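Local coordinates for protein (glyceraldehyde 3-phosphate dehydrogenase) (Sulfolobus solfataricus, PDB 1B7G) that catalyses the phosphorylating oxidation of D-glyceraldehyde 3-phosphate in glycolysis, using NADP or NAD with a marked preference for NADP, at residues 217-222 against 296-301; 163-168 against 211-216; 141-146 against 276-281; 134-139 against 302-307. The protein carries 1 engineered substitution. All blocks are in the same frame, centred on the assembly; numbering follows the deposited sequence.

Interaction 1 of 4, residues 217-222 against 296-301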
loop_
_atom_site.group_PDB
_atom_site.type_symbol
_atom_site.label_atom_id
_atom_site.label_comp_id
_atom_site.label_asym_id
_atom_site.label_seq_id
_atom_site.Cartn_x
_atom_site.Cartn_y
_atom_site.Cartn_z
ATOM N N LEU A 217 4.176 -3.528 9.239
ATOM C CA LEU A 217 3.300 -4.185 8.282
ATOM C C LEU A 217 2.350 -5.223 8.831
ATOM O O LEU A 217 1.168 -5.203 8.495
ATOM C CB LEU A 217 4.173 -4.775 7.171
ATOM C CG LEU A 217 5.142 -3.762 6.514
ATOM C CD1 LEU A 217 5.824 -4.379 5.301
ATOM C CD2 LEU A 217 4.369 -2.504 6.093
ATOM N N MET A 218 2.846 -6.201 9.569
ATOM C CA MET A 218 2.060 -7.365 9.984
ATOM C C MET A 218 2.664 -7.946 11.269
ATOM O O MET A 218 3.890 -7.825 11.444
ATOM C CB MET A 218 2.253 -8.465 8.924
ATOM C CG MET A 218 1.405 -8.326 7.665
ATOM S SD MET A 218 1.669 -9.624 6.482
ATOM C CE MET A 218 0.927 -8.855 5.008
ATOM N N HIS A 219 1.828 -8.654 11.989
ATOM C CA HIS A 219 2.246 -9.463 13.107
ATOM C C HIS A 219 2.642 -10.836 12.579
ATOM O O HIS A 219 2.207 -11.202 11.481
ATOM C CB HIS A 219 1.064 -9.712 14.053
ATOM C CG HIS A 219 0.398 -8.508 14.606
ATOM N ND1 HIS A 219 1.045 -7.530 15.306
ATOM C CD2 HIS A 219 -0.910 -8.121 14.578
ATOM C CE1 HIS A 219 0.209 -6.616 15.724
ATOM N NE2 HIS A 219 -1.020 -6.973 15.290
ATOM N N MET A 220 3.310 -11.623 13.433
ATOM C CA MET A 220 3.577 -12.998 13.164
ATOM C C MET A 220 3.349 -13.852 14.409
ATOM O O MET A 220 3.609 -13.463 15.551
ATOM C CB MET A 220 4.953 -13.371 12.570
ATOM C CG MET A 220 4.998 -13.210 11.048
ATOM S SD MET A 220 6.499 -13.796 10.293
ATOM C CE MET A 220 6.168 -15.588 10.312
ATOM N N HIS A 221 2.834 -15.080 14.148
ATOM C CA HIS A 221 2.631 -16.032 15.232
ATOM C C HIS A 221 3.480 -17.297 15.031
ATOM O O HIS A 221 3.671 -17.786 13.969
ATOM C CB HIS A 221 1.178 -16.522 15.420
ATOM C CG HIS A 221 0.202 -15.420 15.742
ATOM N ND1 HIS A 221 -0.981 -15.679 16.435
ATOM C CD2 HIS A 221 0.215 -14.113 15.480
ATOM C CE1 HIS A 221 -1.620 -14.494 16.584
ATOM N NE2 HIS A 221 -0.927 -13.568 15.990
ATOM N N PHE A 222 3.897 -17.852 16.184
ATOM C CA PHE A 222 4.711 -19.093 16.088
ATOM C C PHE A 222 4.070 -20.075 17.063
ATOM O O PHE A 222 3.917 -19.727 18.241
ATOM C CB PHE A 222 6.168 -18.831 16.441
ATOM C CG PHE A 222 6.808 -17.782 15.558
ATOM C CD1 PHE A 222 7.264 -18.119 14.298
ATOM C CD2 PHE A 222 6.884 -16.463 15.966
ATOM C CE1 PHE A 222 7.822 -17.148 13.474
ATOM C CE2 PHE A 222 7.437 -15.487 15.144
ATOM C CZ PHE A 222 7.909 -15.838 13.896
ATOM N N TYR A 296 2.635 -18.139 11.102
ATOM C CA TYR A 296 1.783 -17.409 10.155
ATOM C C TYR A 296 1.904 -15.918 10.370
ATOM O O TYR A 296 2.293 -15.432 11.461
ATOM C CB TYR A 296 0.329 -17.952 10.242
ATOM C CG TYR A 296 -0.333 -17.940 11.595
ATOM C CD1 TYR A 296 -0.855 -16.754 12.132
ATOM C CD2 TYR A 296 -0.488 -19.085 12.338
ATOM C CE1 TYR A 296 -1.470 -16.759 13.367
ATOM C CE2 TYR A 296 -1.127 -19.101 13.564
ATOM C CZ TYR A 296 -1.593 -17.927 14.090
ATOM O OH TYR A 296 -2.177 -17.921 15.329
ATOM N N ALA A 297 1.547 -15.177 9.302
ATOM C CA ALA A 297 1.468 -13.728 9.401
ATOM C C ALA A 297 0.037 -13.259 9.601
ATOM O O ALA A 297 -0.920 -13.934 9.156
ATOM C CB ALA A 297 2.060 -13.039 8.155
ATOM N N VAL A 298 -0.165 -12.112 10.229
ATOM C CA VAL A 298 -1.495 -11.548 10.436
ATOM C C VAL A 298 -1.494 -10.071 9.996
ATOM O O VAL A 298 -0.689 -9.293 10.494
ATOM C CB VAL A 298 -1.927 -11.607 11.902
ATOM C CG1 VAL A 298 -3.292 -10.991 12.136
ATOM C CG2 VAL A 298 -1.920 -13.065 12.446
ATOM N N HIS A 299 -2.342 -9.712 9.041
ATOM C CA HIS A 299 -2.455 -8.300 8.644
ATOM C C HIS A 299 -3.451 -7.633 9.563
ATOM O O HIS A 299 -4.687 -7.740 9.375
ATOM C CB HIS A 299 -2.828 -8.119 7.172
ATOM C CG HIS A 299 -2.898 -6.648 6.800
ATOM N ND1 HIS A 299 -3.886 -6.127 6.006
ATOM C CD2 HIS A 299 -2.132 -5.601 7.151
ATOM C CE1 HIS A 299 -3.734 -4.827 5.880
ATOM N NE2 HIS A 299 -2.644 -4.480 6.556
ATOM N N GLN A 300 -2.936 -6.898 10.541
ATOM C CA GLN A 300 -3.753 -6.366 11.611
ATOM C C GLN A 300 -4.715 -5.276 11.155
ATOM O O GLN A 300 -5.699 -5.050 11.855
ATOM C CB GLN A 300 -2.996 -5.815 12.824
ATOM C CG GLN A 300 -2.163 -4.569 12.525
ATOM C CD GLN A 300 -1.041 -4.812 11.564
ATOM O OE1 GLN A 300 -0.493 -5.923 11.400
ATOM N NE2 GLN A 300 -0.624 -3.770 10.838
ATOM N N GLU A 301 -4.412 -4.607 10.045
ATOM C CA GLU A 301 -5.376 -3.559 9.653
ATOM C C GLU A 301 -6.712 -4.130 9.162
ATOM O O GLU A 301 -7.708 -3.398 9.190
ATOM C CB GLU A 301 -4.746 -2.705 8.552
ATOM C CG GLU A 301 -3.503 -1.923 9.075
ATOM C CD GLU A 301 -2.886 -1.192 7.853
ATOM O OE1 GLU A 301 -2.385 -1.880 6.945
ATOM O OE2 GLU A 301 -2.969 0.033 7.815
#

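Interaction 2 of 4, residues 163-168 against 211-216. With SO4 (sulfate ion), chain D; SO4 (sulfate ion), chain C.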
loop_
_atom_site.group_PDB
_atom_site.type_symbol
_atom_site.label_atom_id
_atom_site.label_comp_id
_atom_site.label_asym_id
_atom_site.label_seq_id
_atom_site.Cartn_x
_atom_site.Cartn_y
_atom_site.Cartn_z
ATOM N N THR A 163 3.731 -17.966 20.579
ATOM C CA THR A 163 4.484 -16.727 20.688
ATOM C C THR A 163 4.068 -15.785 19.545
ATOM O O THR A 163 4.024 -16.149 18.390
ATOM C CB THR A 163 5.976 -17.085 20.616
ATOM O OG1 THR A 163 6.447 -17.495 21.895
ATOM C CG2 THR A 163 6.789 -15.864 20.174
ATOM N N ILE A 164 3.698 -14.582 19.951
ATOM C CA ILE A 164 3.232 -13.531 19.072
ATOM C C ILE A 164 4.215 -12.364 18.965
ATOM O O ILE A 164 4.491 -11.650 19.923
ATOM C CB ILE A 164 1.859 -13.001 19.527
ATOM C CG1 ILE A 164 0.809 -14.144 19.520
ATOM C CG2 ILE A 164 1.329 -11.929 18.561
ATOM C CD1 ILE A 164 -0.406 -13.763 20.350
ATOM N N VAL A 165 4.700 -12.150 17.751
ATOM C CA VAL A 165 5.568 -11.013 17.457
ATOM C C VAL A 165 4.699 -9.866 16.894
ATOM O O VAL A 165 4.255 -10.000 15.770
ATOM C CB VAL A 165 6.633 -11.412 16.431
ATOM C CG1 VAL A 165 7.472 -10.181 16.011
ATOM C CG2 VAL A 165 7.469 -12.561 16.975
ATOM N N ARG A 166 4.449 -8.851 17.689
ATOM C CA ARG A 166 3.532 -7.782 17.234
ATOM C C ARG A 166 4.242 -6.658 16.501
ATOM O O ARG A 166 5.326 -6.196 16.914
ATOM C CB ARG A 166 2.756 -7.238 18.430
ATOM C CG ARG A 166 2.166 -8.217 19.384
ATOM C CD ARG A 166 1.212 -7.718 20.451
ATOM N NE ARG A 166 0.146 -6.856 19.933
ATOM C CZ ARG A 166 0.193 -5.545 19.830
ATOM N NH1 ARG A 166 1.252 -4.859 20.279
ATOM N NH2 ARG A 166 -0.840 -4.885 19.282
ATOM N N ARG A 167 3.624 -6.172 15.417
ATOM C CA ARG A 167 4.134 -4.951 14.762
ATOM C C ARG A 167 3.917 -3.824 15.743
ATOM O O ARG A 167 2.957 -3.881 16.541
ATOM C CB ARG A 167 3.418 -4.765 13.406
ATOM C CG ARG A 167 1.895 -4.465 13.583
ATOM C CD ARG A 167 1.722 -2.963 13.589
ATOM N NE ARG A 167 0.386 -2.417 13.736
ATOM C CZ ARG A 167 -0.252 -2.286 14.889
ATOM N NH1 ARG A 167 0.305 -2.714 16.038
ATOM N NH2 ARG A 167 -1.474 -1.754 14.930
ATOM N N ALA A 168 4.816 -2.849 15.848
ATOM C CA ALA A 168 4.749 -1.764 16.793
ATOM C C ALA A 168 3.551 -0.819 16.612
ATOM O O ALA A 168 2.875 -0.426 17.580
ATOM C CB ALA A 168 6.042 -0.887 16.636
ATOM N N VAL A 211 5.649 -10.066 22.141
ATOM C CA VAL A 211 6.700 -9.087 22.066
ATOM C C VAL A 211 6.421 -8.127 20.882
ATOM O O VAL A 211 5.857 -8.607 19.896
ATOM C CB VAL A 211 8.064 -9.762 21.848
ATOM C CG1 VAL A 211 8.100 -10.531 20.533
ATOM C CG2 VAL A 211 9.176 -8.702 21.830
ATOM N N ILE A 212 6.825 -6.900 21.033
ATOM C CA ILE A 212 6.740 -5.853 19.998
ATOM C C ILE A 212 8.088 -5.741 19.281
ATOM O O ILE A 212 9.139 -5.717 19.917
ATOM C CB ILE A 212 6.310 -4.517 20.579
ATOM C CG1 ILE A 212 4.829 -4.451 20.980
ATOM C CG2 ILE A 212 6.612 -3.294 19.650
ATOM C CD1 ILE A 212 4.521 -3.227 21.879
ATOM N N ALA A 213 8.049 -5.802 17.963
ATOM C CA ALA A 213 9.193 -5.636 17.092
ATOM C C ALA A 213 9.010 -4.280 16.357
ATOM O O ALA A 213 7.845 -3.887 16.195
ATOM C CB ALA A 213 9.327 -6.699 16.026
ATOM N N PRO A 214 10.078 -3.706 15.846
ATOM C CA PRO A 214 10.027 -2.417 15.145
ATOM C C PRO A 214 9.663 -2.518 13.673
ATOM O O PRO A 214 10.444 -2.230 12.778
ATOM C CB PRO A 214 11.429 -1.830 15.328
ATOM C CG PRO A 214 12.314 -2.992 15.504
ATOM C CD PRO A 214 11.479 -4.175 15.987
ATOM N N THR A 215 8.486 -3.094 13.406
ATOM C CA THR A 215 7.974 -3.323 12.069
ATOM C C THR A 215 6.582 -2.702 11.938
ATOM O O THR A 215 5.962 -2.561 12.982
ATOM C CB THR A 215 7.953 -4.790 11.668
ATOM O OG1 THR A 215 7.457 -4.864 10.312
ATOM C CG2 THR A 215 7.100 -5.686 12.580
ATOM N N THR A 216 6.094 -2.288 10.765
ATOM C CA THR A 216 4.764 -1.690 10.731
ATOM C C THR A 216 3.732 -2.539 9.969
ATOM O O THR A 216 2.539 -2.273 10.100
ATOM C CB THR A 216 4.749 -0.293 10.008
ATOM O OG1 THR A 216 5.276 -0.497 8.694
ATOM C CG2 THR A 216 5.663 0.702 10.720
HETATM S S SO4 D . -2.085 -1.487 18.537
HETATM O O1 SO4 D . -2.377 -0.365 17.568
HETATM O O2 SO4 D . -0.735 -2.039 18.263
HETATM O O3 SO4 D . -3.125 -2.530 18.237
HETATM O O4 SO4 D . -2.182 -0.991 19.924
HETATM S S SO4 C . -3.593 -7.878 19.637
HETATM O O1 SO4 C . -3.483 -6.436 19.823
HETATM O O2 SO4 C . -2.162 -8.504 19.716
HETATM O O3 SO4 C . -4.139 -8.358 18.371
HETATM O O4 SO4 C . -4.405 -8.362 20.767
#

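Interaction 3 of 4, residues 141-146 against 276-281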
loop_
_atom_site.group_PDB
_atom_site.type_symbol
_atom_site.label_atom_id
_atom_site.label_comp_id
_atom_site.label_asym_id
_atom_site.label_seq_id
_atom_site.Cartn_x
_atom_site.Cartn_y
_atom_site.Cartn_z
ATOM N N THR A 141 -6.033 -12.399 18.382
ATOM C CA THR A 141 -6.872 -13.449 18.978
ATOM C C THR A 141 -7.660 -14.128 17.859
ATOM O O THR A 141 -7.871 -15.339 17.816
ATOM C CB THR A 141 -7.836 -12.872 20.016
ATOM O OG1 THR A 141 -7.111 -12.089 20.979
ATOM C CG2 THR A 141 -8.558 -14.002 20.760
ATOM N N THR A 142 -8.153 -13.278 16.926
ATOM C CA THR A 142 -8.882 -13.817 15.770
ATOM C C THR A 142 -8.069 -14.812 14.988
ATOM O O THR A 142 -8.574 -15.853 14.549
ATOM C CB THR A 142 -9.360 -12.692 14.844
ATOM O OG1 THR A 142 -10.273 -11.820 15.533
ATOM C CG2 THR A 142 -10.084 -13.242 13.616
ATOM N N ALA A 143 -6.778 -14.486 14.711
ATOM C CA ALA A 143 -5.970 -15.374 13.890
ATOM C C ALA A 143 -5.750 -16.708 14.626
ATOM O O ALA A 143 -5.829 -17.745 13.995
ATOM C CB ALA A 143 -4.632 -14.697 13.553
ATOM N N LEU A 144 -5.598 -16.647 15.940
ATOM C CA LEU A 144 -5.426 -17.905 16.713
ATOM C C LEU A 144 -6.721 -18.751 16.671
ATOM O O LEU A 144 -6.673 -19.953 16.476
ATOM C CB LEU A 144 -5.074 -17.538 18.139
ATOM C CG LEU A 144 -3.624 -17.168 18.522
ATOM C CD1 LEU A 144 -3.658 -16.380 19.818
ATOM C CD2 LEU A 144 -2.775 -18.426 18.688
ATOM N N LEU A 145 -7.893 -18.128 16.837
ATOM C CA LEU A 145 -9.164 -18.834 16.777
ATOM C C LEU A 145 -9.464 -19.449 15.425
ATOM O O LEU A 145 -9.859 -20.625 15.388
ATOM C CB LEU A 145 -10.333 -17.918 17.198
ATOM C CG LEU A 145 -10.285 -17.612 18.708
ATOM C CD1 LEU A 145 -11.223 -16.470 19.052
ATOM C CD2 LEU A 145 -10.575 -18.909 19.465
ATOM N N ARG A 146 -9.208 -18.750 14.321
ATOM C CA ARG A 146 -9.451 -19.335 13.016
ATOM C C ARG A 146 -8.571 -20.585 12.839
ATOM O O ARG A 146 -9.008 -21.530 12.219
ATOM C CB ARG A 146 -9.188 -18.413 11.838
ATOM C CG ARG A 146 -10.063 -17.127 11.879
ATOM C CD ARG A 146 -9.813 -16.468 10.489
ATOM N NE ARG A 146 -10.580 -15.217 10.412
ATOM C CZ ARG A 146 -10.183 -14.174 9.673
ATOM N NH1 ARG A 146 -9.093 -14.265 8.907
ATOM N NH2 ARG A 146 -10.935 -13.087 9.696
ATOM N N PRO A 276 -6.884 -9.866 4.677
ATOM C CA PRO A 276 -7.636 -10.201 5.858
ATOM C C PRO A 276 -7.501 -11.651 6.311
ATOM O O PRO A 276 -8.023 -12.021 7.373
ATOM C CB PRO A 276 -9.084 -9.898 5.506
ATOM C CG PRO A 276 -9.088 -9.315 4.126
ATOM C CD PRO A 276 -7.755 -9.548 3.502
ATOM N N GLU A 277 -6.969 -12.521 5.486
ATOM C CA GLU A 277 -6.802 -13.919 5.776
ATOM C C GLU A 277 -5.570 -14.220 6.652
ATOM O O GLU A 277 -4.563 -13.511 6.522
ATOM C CB GLU A 277 -6.627 -14.702 4.472
ATOM C CG GLU A 277 -7.828 -14.525 3.498
ATOM C CD GLU A 277 -7.707 -13.317 2.593
ATOM O OE1 GLU A 277 -6.696 -12.573 2.687
ATOM O OE2 GLU A 277 -8.635 -13.088 1.771
ATOM N N VAL A 278 -5.621 -15.299 7.407
ATOM C CA VAL A 278 -4.428 -15.746 8.180
ATOM C C VAL A 278 -3.453 -16.310 7.177
ATOM O O VAL A 278 -3.896 -17.112 6.332
ATOM C CB VAL A 278 -4.809 -16.807 9.240
ATOM C CG1 VAL A 278 -3.584 -17.411 9.944
ATOM C CG2 VAL A 278 -5.689 -16.160 10.310
ATOM N N MET A 279 -2.184 -15.866 7.157
ATOM C CA MET A 279 -1.218 -16.271 6.157
ATOM C C MET A 279 -0.259 -17.347 6.688
ATOM O O MET A 279 0.715 -17.007 7.380
ATOM C CB MET A 279 -0.390 -15.071 5.664
ATOM C CG MET A 279 -1.145 -14.079 4.793
ATOM S SD MET A 279 -0.462 -12.408 4.865
ATOM C CE MET A 279 -1.258 -11.722 6.257
ATOM N N ILE A 280 -0.587 -18.621 6.490
ATOM C CA ILE A 280 0.229 -19.700 7.045
ATOM C C ILE A 280 1.351 -20.070 6.084
ATOM O O ILE A 280 1.119 -20.317 4.900
ATOM C CB ILE A 280 -0.599 -20.957 7.356
ATOM C CG1 ILE A 280 -1.636 -20.647 8.439
ATOM C CG2 ILE A 280 0.321 -22.116 7.782
ATOM C CD1 ILE A 280 -2.596 -21.758 8.755
ATOM N N PHE A 281 2.577 -20.068 6.607
ATOM C CA PHE A 281 3.739 -20.477 5.811
ATOM C C PHE A 281 3.745 -21.984 5.661
ATOM O O PHE A 281 3.901 -22.716 6.646
ATOM C CB PHE A 281 5.042 -19.964 6.486
ATOM C CG PHE A 281 5.107 -18.453 6.324
ATOM C CD1 PHE A 281 4.465 -17.616 7.216
ATOM C CD2 PHE A 281 5.777 -17.920 5.229
ATOM C CE1 PHE A 281 4.533 -16.255 7.052
ATOM C CE2 PHE A 281 5.831 -16.540 5.047
ATOM C CZ PHE A 281 5.195 -15.729 5.954
#

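Interaction 4 of 4, residues 134-139 against 302-307. With SO4 (sulfate ion), chain C.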
loop_
_atom_site.group_PDB
_atom_site.type_symbol
_atom_site.label_atom_id
_atom_site.label_comp_id
_atom_site.label_asym_id
_atom_site.label_seq_id
_atom_site.Cartn_x
_atom_site.Cartn_y
_atom_site.Cartn_z
ATOM N N ILE A 134 -21.861 -7.757 21.172
ATOM C CA ILE A 134 -20.909 -8.813 20.782
ATOM C C ILE A 134 -19.503 -8.214 20.748
ATOM O O ILE A 134 -19.325 -7.116 20.224
ATOM C CB ILE A 134 -21.273 -9.365 19.392
ATOM C CG1 ILE A 134 -22.598 -10.157 19.437
ATOM C CG2 ILE A 134 -20.170 -10.249 18.814
ATOM C CD1 ILE A 134 -22.958 -10.838 18.121
ATOM N N ARG A 135 -18.512 -8.907 21.340
ATOM C CA ARG A 135 -17.150 -8.359 21.271
ATOM C C ARG A 135 -16.373 -9.154 20.238
ATOM O O ARG A 135 -16.257 -10.370 20.382
ATOM C CB ARG A 135 -16.388 -8.434 22.609
ATOM C CG ARG A 135 -14.995 -7.761 22.458
ATOM C CD ARG A 135 -14.199 -7.966 23.773
ATOM N NE ARG A 135 -13.946 -9.392 23.974
ATOM C CZ ARG A 135 -12.969 -9.880 24.733
ATOM N NH1 ARG A 135 -12.115 -9.050 25.317
ATOM N NH2 ARG A 135 -12.804 -11.186 24.826
ATOM N N VAL A 136 -16.034 -8.546 19.109
ATOM C CA VAL A 136 -15.197 -9.258 18.143
ATOM C C VAL A 136 -13.777 -9.272 18.762
ATOM O O VAL A 136 -13.258 -8.210 19.056
ATOM C CB VAL A 136 -15.155 -8.576 16.778
ATOM C CG1 VAL A 136 -14.038 -9.175 15.912
ATOM C CG2 VAL A 136 -16.515 -8.696 16.026
ATOM N N VAL A 137 -13.160 -10.429 18.926
ATOM C CA VAL A 137 -11.839 -10.501 19.563
ATOM C C VAL A 137 -10.789 -9.715 18.767
ATOM O O VAL A 137 -11.007 -9.317 17.620
ATOM C CB VAL A 137 -11.339 -11.935 19.744
ATOM C CG1 VAL A 137 -11.870 -12.515 21.067
ATOM C CG2 VAL A 137 -11.731 -12.829 18.586
ATOM N N SER A 138 -9.624 -9.496 19.399
ATOM C CA SER A 138 -8.577 -8.692 18.758
ATOM C C SER A 138 -8.071 -9.346 17.506
ATOM O O SER A 138 -8.298 -10.532 17.212
ATOM C CB SER A 138 -7.398 -8.488 19.768
ATOM O OG SER A 138 -6.674 -9.750 19.808
ATOM N N CYS A 139 -7.232 -8.626 16.746
ATOM C CA CYS A 139 -6.652 -9.141 15.525
ATOM C C CYS A 139 -5.851 -10.439 15.736
ATOM O O CYS A 139 -5.963 -11.379 14.969
ATOM C CB CYS A 139 -5.661 -8.057 14.969
ATOM S SG CYS A 139 -6.500 -6.442 14.738
ATOM N N SER A 302 -6.718 -5.351 8.690
ATOM C CA SER A 302 -7.921 -5.903 8.072
ATOM C C SER A 302 -8.471 -7.217 8.566
ATOM O O SER A 302 -9.603 -7.543 8.133
ATOM C CB SER A 302 -7.607 -6.058 6.576
ATOM O OG SER A 302 -6.673 -7.050 6.287
ATOM N N ILE A 303 -7.756 -8.050 9.296
ATOM C CA ILE A 303 -8.269 -9.353 9.673
ATOM C C ILE A 303 -9.640 -9.342 10.324
ATOM O O ILE A 303 -10.461 -10.203 9.950
ATOM C CB ILE A 303 -7.267 -10.156 10.544
ATOM C CG1 ILE A 303 -7.903 -11.520 10.875
ATOM C CG2 ILE A 303 -6.889 -9.334 11.789
ATOM C CD1 ILE A 303 -6.876 -12.559 11.381
ATOM N N VAL A 304 -9.989 -8.341 11.125
ATOM C CA VAL A 304 -11.285 -8.358 11.788
ATOM C C VAL A 304 -12.424 -7.773 10.953
ATOM O O VAL A 304 -13.578 -7.825 11.419
ATOM C CB VAL A 304 -11.313 -7.754 13.189
ATOM C CG1 VAL A 304 -10.379 -8.515 14.132
ATOM C CG2 VAL A 304 -11.018 -6.266 13.252
ATOM N N VAL A 305 -12.157 -7.202 9.809
ATOM C CA VAL A 305 -13.229 -6.633 8.975
ATOM C C VAL A 305 -14.325 -7.609 8.637
ATOM O O VAL A 305 -15.472 -7.335 9.047
ATOM C CB VAL A 305 -12.598 -5.937 7.750
ATOM C CG1 VAL A 305 -13.632 -5.402 6.766
ATOM C CG2 VAL A 305 -11.765 -4.768 8.314
ATOM N N PRO A 306 -14.097 -8.760 8.019
ATOM C CA PRO A 306 -15.117 -9.738 7.738
ATOM C C PRO A 306 -15.796 -10.247 8.994
ATOM O O PRO A 306 -17.042 -10.420 9.005
ATOM C CB PRO A 306 -14.459 -10.813 6.903
ATOM C CG PRO A 306 -12.999 -10.687 7.248
ATOM C CD PRO A 306 -12.753 -9.241 7.586
ATOM N N GLU A 307 -15.093 -10.376 10.121
ATOM C CA GLU A 307 -15.641 -10.774 11.386
ATOM C C GLU A 307 -16.706 -9.800 11.886
ATOM O O GLU A 307 -17.754 -10.212 12.388
ATOM C CB GLU A 307 -14.536 -10.898 12.489
ATOM C CG GLU A 307 -13.405 -11.838 12.084
ATOM C CD GLU A 307 -13.852 -13.245 11.764
ATOM O OE1 GLU A 307 -14.867 -13.657 12.361
ATOM O OE2 GLU A 307 -13.283 -13.932 10.876
HETATM S S SO4 C . -3.593 -7.878 19.637
HETATM O O1 SO4 C . -3.483 -6.436 19.823
HETATM O O2 SO4 C . -2.162 -8.504 19.716
HETATM O O3 SO4 C . -4.139 -8.358 18.371
HETATM O O4 SO4 C . -4.405 -8.362 20.767
#

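Interaction 1 of 4, residues 217-222 against 296-301
The carbonyl oxygen Tyr296 O is gripped twice: His221 N donates to it at 2.8 Å, nearly along the C=O axis and almost straight (168°), and Met220 CA adds a CA-H...O contact at 3.2 Å. It belongs to an antiparallel pairing in which His219-Val298 and His221-Tyr296 are hydrogen-bonded pairs and Met220-Ala297 is the non-hydrogen-bonded pair between them. His219 and His221 share a face with Val298 and Tyr296. Tyr296 CG takes the crowded position between backbone N and carbonyl carbon (chi1 56°), which sets the ring beside its cross-strand partner: His221 CB lies over its face, 3.6 Å from the centroid, in a CH-pi contact. The two ring planes meet obliquely, 34° apart, and ND1 of His221 reaches Tyr296 OH at 2.8 Å in a weak, bent hydrogen bond, while NE2 bonds Asn140 of the phosphate site. An alanine in place of His221 would probably loosen both Tyr296 and Asn140, since each would lose an imidazole partner. Catalytic-site His219 sets NE2 against Gln300 CB at 3.4 Å, its ND1 being bonded to Arg167 N. Gln300, probably an NAD-binding residue, bonds Leu217 O through NE2 from above the carbonyl plane and also Asp170. Helix 139-152 covers the face bearing His219 and His221, while strands 157-167 and 278-288 flank the pair within the mixed sheet.

Interaction 2 of 4, residues 163-168 against 211-216
Val211 opens a parallel pairing with both of its backbone polar atoms engaged. Its N donates to Ile164 O, and its O receives Arg166 N at a short 2.6 Å, 168° at the hydrogen and nearly along the C=O axis. Val211 and Val165 share one face of the sheet, Val211 CG1 lying next to Val165 CG2. Ile212 emerges on the other face, beside Arg166: its CG1 sits 3.7 Å from Arg166 NH1, at the edge of the guanidinium, and its CG2 packs on Ala168. Ala213 N returns to Arg166 O at 2.9 Å, close to straight, and Ala213 CB meets Val165 CG1. The chain then kinks at an inverse gamma turn centred on Pro214, and Thr215 O accepts Ala168 N at 3.1 Å while Thr215 CG2 rests on Arg167 CB. Thr216 O lies 3.6 Å from Arg167 CD. The strand end thus presents two adjacent arginines, each with an acidic partner, Asp185 for Arg166 and Asp170 for Arg167. One sulfate oxygen, O2 of the chain D ion, takes both Arg167 NH1 at 2.5 Å and Arg166 NH2 at 3.0 Å, whereas Arg166 NE holds O2 of the chain C sulfate at 2.8 Å. Such paired cations suit doubly charged anions, consistent with the sulfates marking phosphate positions: both arginines belong to the substrate-phosphate site, and Arg166 also to the inorganic-phosphate site.

Interaction 3 of 4, residues 141-146 against 276-281
Arg146 reaches from its helix in an extended chain: CG is anti to the carbonyl carbon (chi1 -59°), and the next two torsions are both anti. The guanidinium arrives edge-on, with NH1 donating to Pro276 O at 2.9 Å in an almost straight bond (173°) that lies in both the guanidinium and the carbonyl planes. NH1 also bonds Arg245 O, and NH2 forms a salt bridge with Glu307, fixing the buried group on several sides. Val278 comes the opposite way, sliding past Arg146 with its CG2 4.1 Å from CD. With CG1 anti to the backbone N (chi1 173°), the other methyl, CG2, meets Ala143 CA and CB, each at 3.7 Å. A leucine at Arg146 would lose all these bonds and is likely to loosen the helix's hold on 276-278, leaving Pro276 O less well satisfied. Helix 139-152 lies here against the mixed sheet, Ala143 also resting on strand 291-298, while strand 278-288 runs between that strand and strand 246-249.

Interaction 4 of 4, residues 134-139 against 302-307
Apolar packing carries the meeting of these segments. Val136, whose CG1 is anti to the backbone N (chi1 167°), pushes that methyl between two residues one turn apart in 302-307, 3.9 Å from Glu307 CB and 4.1 Å from Val304 CB. Val304 answers with CG1, which rests on the turn that follows the strand, 3.6 Å from Val137 O and 4.0 Å from Cys139 CA. Ile303 sets CG2 against Cys139 CB at 3.6 Å, and SG, anti to the carbonyl carbon (chi1 -56°), stands 4.4 Å from Val304 CG1. Strand 133-136 belongs to the parallel sheet of the Rossmann-type nucleotide-binding domain, and directly after it the chain enters helix 139-152, with Ser138 as N-cap and Cys139, the probable nucleophile, in the first turn. This is the position of the catalytic cysteine throughout the GAPDH family, where the helix dipole is likely to favour the thiolate. The polar contacts are directed elsewhere. Ser138 OG donates to O4 of the chain C sulfate at 2.8 Å, bonds Thr141 OG1 and caps a backbone N of the helix; the same sulfate is held by Arg166, His193 and Asn140, all of the phosphate site. Glu307, bent at chi2 (-58°), uses its carboxylate outside the two segments, on Arg245 and the backbone N of Ala121 besides Arg146.

How the interactions relate
The outermost segments along the chain, 134-139 and 302-307, make interaction 4, whose closed loop contains the other three. Interaction 2 closes before interaction 1 opens, on neighbouring strands of the mixed sheet, centres about 9 Å apart, and the two join through backbone bonds between strands 219-227 and 157-167. Interaction 3, about 8 Å from interaction 1 by centres, lays helix 139-152 over that sheet, and its segments alternate with those of interaction 1. The Arg146-Glu307 salt bridge ties interactions 3 and 4. Interactions 2 and 4, about 19 Å apart by centres, share a sulfate. The catalytic cysteine, histidine and phosphate-binding arginines thus converge where the nucleotide-binding domain meets the catalytic domain.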